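Local coordinates for protein superoxide dismutase [Fe] (Methanothermobacter thermautotrophicus, PDB 1MA1) that catalyses the dismutation of superoxide to hydrogen peroxide and dioxygen, using one iron ion in each subunit of a homotetramer, at residues V79-F84 with I162-D167; F8-P12 with V75-V79. All coordinates share one frame. Residue numbers count along the deposited sequence, not the author numbering.

Following the chain from the N terminus, contact 2 closes first. The extended segment 8-12, which precedes helix 27-57, meets helix 64-86 at residues 75-79, and the loop so closed holds the whole of helix 27-57. Contact 1 then opens on the same helix, from Val-79, the residue both contacts share. It closes at strand 164-167, after two helices and the first two strands of the sheet. The two contacts are therefore in series. Contact 2 works within the alpha-hairpin domain, whereas contact 1 joins that domain to the C-terminal domain at the iron. Their centres lie about 12 Å apart, and they touch where Leu-82 CD1 packs 3.7 Å from Pro-12 CG. Both also reach the second subunit.

Contact 1 (V79-F84 with I162-D167); sequences VLHLFF and ILLVLD. With FE (Fe (III) ion), chain G.
Helix segment 79-84 crosses strand 164-167 at 108°, with axes approaching to 7.7 Å. Phe-84 and Val-165 have the nearest CA atoms, at 5.3 Å. Ile-162 and Val-165 point toward the helix as bumps. Between them Leu-163 and Leu-164 form a classic beta bulge opposite Leu-135. Ile-162 (m, t) enters the hollow lined by Val-79, Leu-80 and Phe-83: its CD1 lies 3.8 Å from Leu-80 CD2, and its CB sits over the Phe-83 ring face, 4.0 Å from the centroid. Val-165 fills the next hollow, with CG2 3.8 Å from Leu-80 CD2 and CG1 3.6 Å from Phe-84 CB. The t rotamer of Phe-84 turns one ring face to Asp-167, whose CB makes a CH-pi contact 3.9 Å from the centroid. No hydrogen bond crosses; iron joins the segments through His-81 NE2 (2.1 Å) and Asp-167 OD2 (1.9 Å). Gly-77 O accepts from His-81 ND1; Trp-169 N donates to Asp-167 OD1. Water 1 (1.9 Å from FE), His-33 and His-171 complete the three-histidine, one-aspartate site of iron/manganese superoxide dismutases.

Contact 2 (F8-P12 with V75-V79); sequences FYELP and VGGYV
Tyr-9 and Tyr-78 bury most of this contact, with Val-75 next. Segment 8-12 is extended, without regular secondary structure; 75-79 is helical, with Val-79 N hydrogen-bonded to Val-75 O at 2.7 Å. The closest CA atoms, those of Tyr-9 and Tyr-78, are 8.4 Å apart. Tyr-9 (chi1 m) and Tyr-78 (chi1 t) point toward each other's segment. Their rings meet obliquely, with centroids 4.7 Å apart and planes at 48°; Tyr-9 CD1 lies over the Tyr-78 face, 3.7 Å from CE2. Tyr-9 OH comes 3.4 Å from Val-75 CG1. Glu-10 O lies at the Tyr-78 ring edge, 3.4 Å from CE1, and Pro-12 CD is 4.1 Å from that CE1. Water 2 links Glu-10 N (3.0 Å) to Tyr-78 OH (2.9 Å), which also makes a weak hydrogen bond to Arg-140 of the second subunit. The N-terminal segment thus touches helix 27-57 through Tyr-9 on Ala-45 and Pro-12 on His-38, and Tyr-78 reaches it from helix 64-86.

Contact 1 (V79-F84 with I162-D167)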
ATOM      1  N   VAL A  79      -9.000  -8.544 -14.602  1.00 17.91           N
ATOM      2  CA  VAL A  79     -10.237  -7.788 -14.790  1.00 18.56           C
ATOM      3  C   VAL A  79     -10.001  -6.440 -15.466  1.00 17.04           C
ATOM      4  O   VAL A  79     -10.711  -6.094 -16.398  1.00 17.89           O
ATOM      5  CB  VAL A  79     -10.962  -7.525 -13.443  1.00 20.07           C
ATOM      6  CG1 VAL A  79     -12.162  -6.648 -13.678  1.00 20.32           C
ATOM      7  CG2 VAL A  79     -11.413  -8.826 -12.818  1.00 21.47           C
ATOM      8  N   LEU A  80      -9.011  -5.688 -15.005  1.00 15.37           N
ATOM      9  CA  LEU A  80      -8.725  -4.373 -15.587  1.00 16.23           C
ATOM     10  C   LEU A  80      -8.267  -4.421 -17.051  1.00 17.06           C
ATOM     11  O   LEU A  80      -8.682  -3.571 -17.855  1.00 14.56           O
ATOM     12  CB  LEU A  80      -7.670  -3.627 -14.748  1.00 12.51           C
ATOM     13  CG  LEU A  80      -8.158  -3.146 -13.382  1.00  9.99           C
ATOM     14  CD1 LEU A  80      -7.040  -2.606 -12.540  1.00 10.35           C
ATOM     15  CD2 LEU A  80      -9.199  -2.086 -13.603  1.00 10.35           C
ATOM     16  N   HIS A  81      -7.419  -5.401 -17.401  1.00 17.51           N
ATOM     17  CA  HIS A  81      -6.996  -5.527 -18.797  1.00 17.74           C
ATOM     18  C   HIS A  81      -8.219  -5.895 -19.634  1.00 17.65           C
ATOM     19  O   HIS A  81      -8.383  -5.408 -20.749  1.00 17.61           O
ATOM     20  CB  HIS A  81      -5.857  -6.560 -18.980  1.00 14.83           C
ATOM     21  CG  HIS A  81      -4.497  -6.052 -18.584  1.00 17.19           C
ATOM     22  ND1 HIS A  81      -4.065  -6.044 -17.278  1.00 17.00           N
ATOM     23  CD2 HIS A  81      -3.454  -5.570 -19.318  1.00 16.53           C
ATOM     24  CE1 HIS A  81      -2.820  -5.591 -17.221  1.00 16.07           C
ATOM     25  NE2 HIS A  81      -2.422  -5.296 -18.447  1.00 18.58           N
ATOM     26  N   LEU A  82      -9.103  -6.712 -19.082  1.00 19.28           N
ATOM     27  CA  LEU A  82     -10.314  -7.079 -19.805  1.00 20.47           C
ATOM     28  C   LEU A  82     -11.155  -5.864 -20.215  1.00 21.40           C
ATOM     29  O   LEU A  82     -11.550  -5.754 -21.371  1.00 22.06           O
ATOM     30  CB  LEU A  82     -11.185  -8.009 -18.971  1.00 22.49           C
ATOM     31  CG  LEU A  82     -12.472  -8.525 -19.639  1.00 23.88           C
ATOM     32  CD1 LEU A  82     -12.095  -9.372 -20.856  1.00 23.37           C
ATOM     33  CD2 LEU A  82     -13.281  -9.379 -18.648  1.00 21.51           C
ATOM     34  N   PHE A  83     -11.438  -4.966 -19.275  1.00 20.82           N
ATOM     35  CA  PHE A  83     -12.194  -3.755 -19.586  1.00 20.67           C
ATOM     36  C   PHE A  83     -11.397  -2.778 -20.441  1.00 20.17           C
ATOM     37  O   PHE A  83     -11.975  -2.012 -21.209  1.00 19.05           O
ATOM     38  CB  PHE A  83     -12.648  -3.042 -18.298  1.00 20.86           C
ATOM     39  CG  PHE A  83     -13.812  -3.699 -17.606  1.00 22.04           C
ATOM     40  CD1 PHE A  83     -13.662  -4.918 -16.946  1.00 22.58           C
ATOM     41  CD2 PHE A  83     -15.070  -3.110 -17.621  1.00 22.65           C
ATOM     42  CE1 PHE A  83     -14.741  -5.530 -16.319  1.00 21.47           C
ATOM     43  CE2 PHE A  83     -16.156  -3.724 -16.993  1.00 21.56           C
ATOM     44  CZ  PHE A  83     -15.988  -4.936 -16.344  1.00 20.73           C
ATOM     45  N   PHE A  84     -10.074  -2.803 -20.291  1.00 21.54           N
ATOM     46  CA  PHE A  84      -9.193  -1.891 -21.017  1.00 20.18           C
ATOM     47  C   PHE A  84      -9.309  -2.148 -22.514  1.00 19.86           C
ATOM     48  O   PHE A  84      -9.605  -1.237 -23.279  1.00 21.57           O
ATOM     49  CB  PHE A  84      -7.744  -2.088 -20.560  1.00 19.27           C
ATOM     50  CG  PHE A  84      -6.761  -1.151 -21.214  1.00 18.70           C
ATOM     51  CD1 PHE A  84      -6.968   0.222 -21.194  1.00 19.80           C
ATOM     52  CD2 PHE A  84      -5.614  -1.639 -21.824  1.00 18.56           C
ATOM     53  CE1 PHE A  84      -6.038   1.098 -21.774  1.00 20.72           C
ATOM     54  CE2 PHE A  84      -4.675  -0.781 -22.399  1.00 18.63           C
ATOM     55  CZ  PHE A  84      -4.889   0.595 -22.375  1.00 18.21           C
ATOM     56  N   ILE A 162     -16.858  -0.838 -13.090  1.00 20.09           N
ATOM     57  CA  ILE A 162     -15.956  -0.173 -14.030  1.00 20.10           C
ATOM     58  C   ILE A 162     -16.698   0.380 -15.248  1.00 19.22           C
ATOM     59  O   ILE A 162     -17.479  -0.322 -15.889  1.00 19.87           O
ATOM     60  CB  ILE A 162     -14.842  -1.133 -14.523  1.00 20.69           C
ATOM     61  CG1 ILE A 162     -14.019  -1.650 -13.347  1.00 20.04           C
ATOM     62  CG2 ILE A 162     -13.921  -0.404 -15.489  1.00 19.65           C
ATOM     63  CD1 ILE A 162     -12.987  -2.675 -13.757  1.00 18.89           C
ATOM     64  N   LEU A 163     -16.440   1.639 -15.568  1.00 17.99           N
ATOM     65  CA  LEU A 163     -16.967   2.238 -16.789  1.00 17.98           C
ATOM     66  C   LEU A 163     -15.891   2.426 -17.856  1.00 18.52           C
ATOM     67  O   LEU A 163     -16.068   2.034 -19.014  1.00 18.18           O
ATOM     68  CB  LEU A 163     -17.610   3.588 -16.473  1.00 15.87           C
ATOM     69  CG  LEU A 163     -18.827   3.516 -15.564  1.00 14.56           C
ATOM     70  CD1 LEU A 163     -19.378   4.899 -15.305  1.00 13.11           C
ATOM     71  CD2 LEU A 163     -19.861   2.612 -16.219  1.00 13.78           C
ATOM     72  N   LEU A 164     -14.779   3.033 -17.451  1.00 17.76           N
ATOM     73  CA  LEU A 164     -13.702   3.405 -18.360  1.00 17.06           C
ATOM     74  C   LEU A 164     -12.384   3.121 -17.654  1.00 17.17           C
ATOM     75  O   LEU A 164     -12.252   3.377 -16.453  1.00 18.14           O
ATOM     76  CB  LEU A 164     -13.768   4.900 -18.666  1.00 17.10           C
ATOM     77  CG  LEU A 164     -13.270   5.416 -20.015  1.00 17.93           C
ATOM     78  CD1 LEU A 164     -12.723   6.818 -19.789  1.00 17.12           C
ATOM     79  CD2 LEU A 164     -12.206   4.525 -20.601  1.00 14.96           C
ATOM     80  N   VAL A 165     -11.402   2.626 -18.394  1.00 14.89           N
ATOM     81  CA  VAL A 165     -10.156   2.196 -17.792  1.00 14.83           C
ATOM     82  C   VAL A 165      -8.974   2.582 -18.683  1.00 17.58           C
ATOM     83  O   VAL A 165      -9.024   2.429 -19.903  1.00 21.35           O
ATOM     84  CB  VAL A 165     -10.199   0.652 -17.559  1.00 15.96           C
ATOM     85  CG1 VAL A 165      -8.880   0.020 -17.889  1.00 11.24           C
ATOM     86  CG2 VAL A 165     -10.560   0.354 -16.113  1.00 13.99           C
ATOM     87  N   LEU A 166      -7.912   3.086 -18.076  1.00 16.62           N
ATOM     88  CA  LEU A 166      -6.703   3.419 -18.820  1.00 17.03           C
ATOM     89  C   LEU A 166      -5.435   2.867 -18.139  1.00 17.61           C
ATOM     90  O   LEU A 166      -5.056   3.330 -17.061  1.00 17.16           O
ATOM     91  CB  LEU A 166      -6.606   4.946 -18.956  1.00 16.27           C
ATOM     92  CG  LEU A 166      -5.301   5.486 -19.516  1.00 15.82           C
ATOM     93  CD1 LEU A 166      -5.004   4.811 -20.848  1.00 15.98           C
ATOM     94  CD2 LEU A 166      -5.397   6.996 -19.640  1.00 16.17           C
ATOM     95  N   ASP A 167      -4.789   1.878 -18.761  1.00 16.72           N
ATOM     96  CA  ASP A 167      -3.602   1.266 -18.171  1.00 14.61           C
ATOM     97  C   ASP A 167      -2.466   2.279 -18.242  1.00 14.94           C
ATOM     98  O   ASP A 167      -2.256   2.925 -19.268  1.00 15.07           O
ATOM     99  CB  ASP A 167      -3.229  -0.041 -18.905  1.00 12.61           C
ATOM    100  CG  ASP A 167      -2.126  -0.835 -18.189  1.00 14.88           C
ATOM    101  OD1 ASP A 167      -1.626  -0.323 -17.173  1.00 16.67           O
ATOM    102  OD2 ASP A 167      -1.739  -1.960 -18.634  1.00 16.04           O
TER
HETATM  103 FE    FE G 206      -0.983  -3.718 -18.437  0.50 43.26          FE
HETATM  104  O   HOH W   1      -1.001  -3.736 -16.522  0.50  2.39           O

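Contact 2 (F8-P12 with V75-V79)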
ATOM      1  N   PHE A   8     -11.674 -21.897 -14.725  1.00 31.79           N
ATOM      2  CA  PHE A   8     -10.434 -21.128 -14.643  1.00 28.79           C
ATOM      3  C   PHE A   8     -10.427 -19.930 -15.572  1.00 28.08           C
ATOM      4  O   PHE A   8     -11.324 -19.756 -16.391  1.00 30.63           O
ATOM      5  CB  PHE A   8      -9.233 -22.012 -14.968  1.00 26.10           C
ATOM      6  CG  PHE A   8      -8.941 -23.041 -13.919  1.00 25.92           C
ATOM      7  CD1 PHE A   8      -8.245 -22.695 -12.767  1.00 24.89           C
ATOM      8  CD2 PHE A   8      -9.397 -24.359 -14.057  1.00 25.49           C
ATOM      9  CE1 PHE A   8      -8.003 -23.643 -11.762  1.00 21.27           C
ATOM     10  CE2 PHE A   8      -9.165 -25.312 -13.060  1.00 19.73           C
ATOM     11  CZ  PHE A   8      -8.468 -24.952 -11.917  1.00 21.37           C
ATOM     12  N   TYR A   9      -9.406 -19.100 -15.441  1.00 26.72           N
ATOM     13  CA  TYR A   9      -9.299 -17.909 -16.258  1.00 25.21           C
ATOM     14  C   TYR A   9      -8.663 -18.251 -17.594  1.00 26.43           C
ATOM     15  O   TYR A   9      -7.795 -19.118 -17.667  1.00 27.11           O
ATOM     16  CB  TYR A   9      -8.464 -16.858 -15.526  1.00 20.41           C
ATOM     17  CG  TYR A   9      -9.178 -16.208 -14.367  1.00 17.48           C
ATOM     18  CD1 TYR A   9     -10.226 -15.306 -14.586  1.00 17.62           C
ATOM     19  CD2 TYR A   9      -8.800 -16.472 -13.046  1.00 14.65           C
ATOM     20  CE1 TYR A   9     -10.870 -14.690 -13.526  1.00 14.56           C
ATOM     21  CE2 TYR A   9      -9.440 -15.861 -11.982  1.00 11.58           C
ATOM     22  CZ  TYR A   9     -10.470 -14.974 -12.225  1.00 14.58           C
ATOM     23  OH  TYR A   9     -11.142 -14.402 -11.172  1.00 17.70           O
ATOM     24  N   GLU A  10      -9.098 -17.568 -18.646  1.00 27.51           N
ATOM     25  CA  GLU A  10      -8.414 -17.636 -19.934  1.00 29.93           C
ATOM     26  C   GLU A  10      -8.133 -16.261 -20.524  1.00 28.46           C
ATOM     27  O   GLU A  10      -8.884 -15.308 -20.296  1.00 30.33           O
ATOM     28  CB  GLU A  10      -9.250 -18.457 -20.905  1.00 32.40           C
ATOM     29  CG  GLU A  10      -9.310 -19.924 -20.531  1.00 38.39           C
ATOM     30  CD  GLU A  10     -10.317 -20.695 -21.353  1.00 42.61           C
ATOM     31  OE1 GLU A  10     -10.349 -21.948 -21.239  1.00 46.26           O
ATOM     32  OE2 GLU A  10     -11.076 -20.041 -22.106  1.00 43.55           O
ATOM     33  N   LEU A  11      -7.050 -16.155 -21.286  1.00 26.72           N
ATOM     34  CA  LEU A  11      -6.761 -14.921 -22.003  1.00 24.77           C
ATOM     35  C   LEU A  11      -7.872 -14.646 -23.004  1.00 25.53           C
ATOM     36  O   LEU A  11      -8.097 -15.429 -23.925  1.00 26.06           O
ATOM     37  CB  LEU A  11      -5.430 -15.031 -22.736  1.00 20.48           C
ATOM     38  CG  LEU A  11      -4.940 -13.724 -23.371  1.00 22.03           C
ATOM     39  CD1 LEU A  11      -4.615 -12.707 -22.256  1.00 17.94           C
ATOM     40  CD2 LEU A  11      -3.708 -13.979 -24.241  1.00 18.86           C
ATOM     41  N   PRO A  12      -8.598 -13.535 -22.833  1.00 25.98           N
ATOM     42  CA  PRO A  12      -9.627 -13.165 -23.808  1.00 26.37           C
ATOM     43  C   PRO A  12      -8.989 -12.706 -25.102  1.00 27.51           C
ATOM     44  O   PRO A  12      -7.912 -12.110 -25.095  1.00 27.27           O
ATOM     45  CB  PRO A  12     -10.384 -12.054 -23.102  1.00 24.33           C
ATOM     46  CG  PRO A  12      -9.305 -11.383 -22.329  1.00 27.70           C
ATOM     47  CD  PRO A  12      -8.497 -12.535 -21.758  1.00 26.58           C
ATOM     48  N   VAL A  75      -6.120 -11.133 -10.168  1.00 11.52           N
ATOM     49  CA  VAL A  75      -7.488 -11.081 -10.671  1.00 11.87           C
ATOM     50  C   VAL A  75      -7.830  -9.635 -11.048  1.00 12.61           C
ATOM     51  O   VAL A  75      -8.498  -9.378 -12.066  1.00  9.61           O
ATOM     52  CB  VAL A  75      -8.490 -11.617  -9.629  1.00 10.75           C
ATOM     53  CG1 VAL A  75      -9.904 -11.380 -10.100  1.00 11.15           C
ATOM     54  CG2 VAL A  75      -8.250 -13.114  -9.402  1.00  9.10           C
ATOM     55  N   GLY A  76      -7.330  -8.701 -10.236  1.00 12.65           N
ATOM     56  CA  GLY A  76      -7.358  -7.300 -10.604  1.00 13.60           C
ATOM     57  C   GLY A  76      -6.669  -7.000 -11.922  1.00 14.23           C
ATOM     58  O   GLY A  76      -7.236  -6.319 -12.788  1.00 15.78           O
ATOM     59  N   GLY A  77      -5.451  -7.510 -12.072  1.00 12.57           N
ATOM     60  CA  GLY A  77      -4.803  -7.512 -13.365  1.00 13.60           C
ATOM     61  C   GLY A  77      -5.676  -8.054 -14.479  1.00 15.29           C
ATOM     62  O   GLY A  77      -5.858  -7.396 -15.506  1.00 16.64           O
ATOM     63  N   TYR A  78      -6.219  -9.252 -14.286  1.00 14.91           N
ATOM     64  CA  TYR A  78      -7.070  -9.858 -15.294  1.00 16.28           C
ATOM     65  C   TYR A  78      -8.284  -8.988 -15.634  1.00 17.68           C
ATOM     66  O   TYR A  78      -8.575  -8.755 -16.810  1.00 17.88           O
ATOM     67  CB  TYR A  78      -7.568 -11.215 -14.821  1.00 18.43           C
ATOM     68  CG  TYR A  78      -8.614 -11.811 -15.736  1.00 18.54           C
ATOM     69  CD1 TYR A  78      -8.248 -12.540 -16.859  1.00 18.42           C
ATOM     70  CD2 TYR A  78      -9.974 -11.611 -15.489  1.00 19.80           C
ATOM     71  CE1 TYR A  78      -9.199 -13.061 -17.712  1.00 21.51           C
ATOM     72  CE2 TYR A  78     -10.930 -12.123 -16.336  1.00 20.60           C
ATOM     73  CZ  TYR A  78     -10.541 -12.845 -17.447  1.00 21.93           C
ATOM     74  OH  TYR A  78     -11.505 -13.338 -18.292  1.00 27.87           O
ATOM     75  N   VAL A  79      -9.000  -8.544 -14.602  1.00 17.91           N
ATOM     76  CA  VAL A  79     -10.237  -7.788 -14.790  1.00 18.56           C
ATOM     77  C   VAL A  79     -10.001  -6.440 -15.466  1.00 17.04           C
ATOM     78  O   VAL A  79     -10.711  -6.094 -16.398  1.00 17.89           O
ATOM     79  CB  VAL A  79     -10.962  -7.525 -13.443  1.00 20.07           C
ATOM     80  CG1 VAL A  79     -12.162  -6.648 -13.678  1.00 20.32           C
ATOM     81  CG2 VAL A  79     -11.413  -8.826 -12.818  1.00 21.47           C
TER
HETATM   82  O   HOH W   2     -11.765 -16.184 -18.205  1.00 29.26           O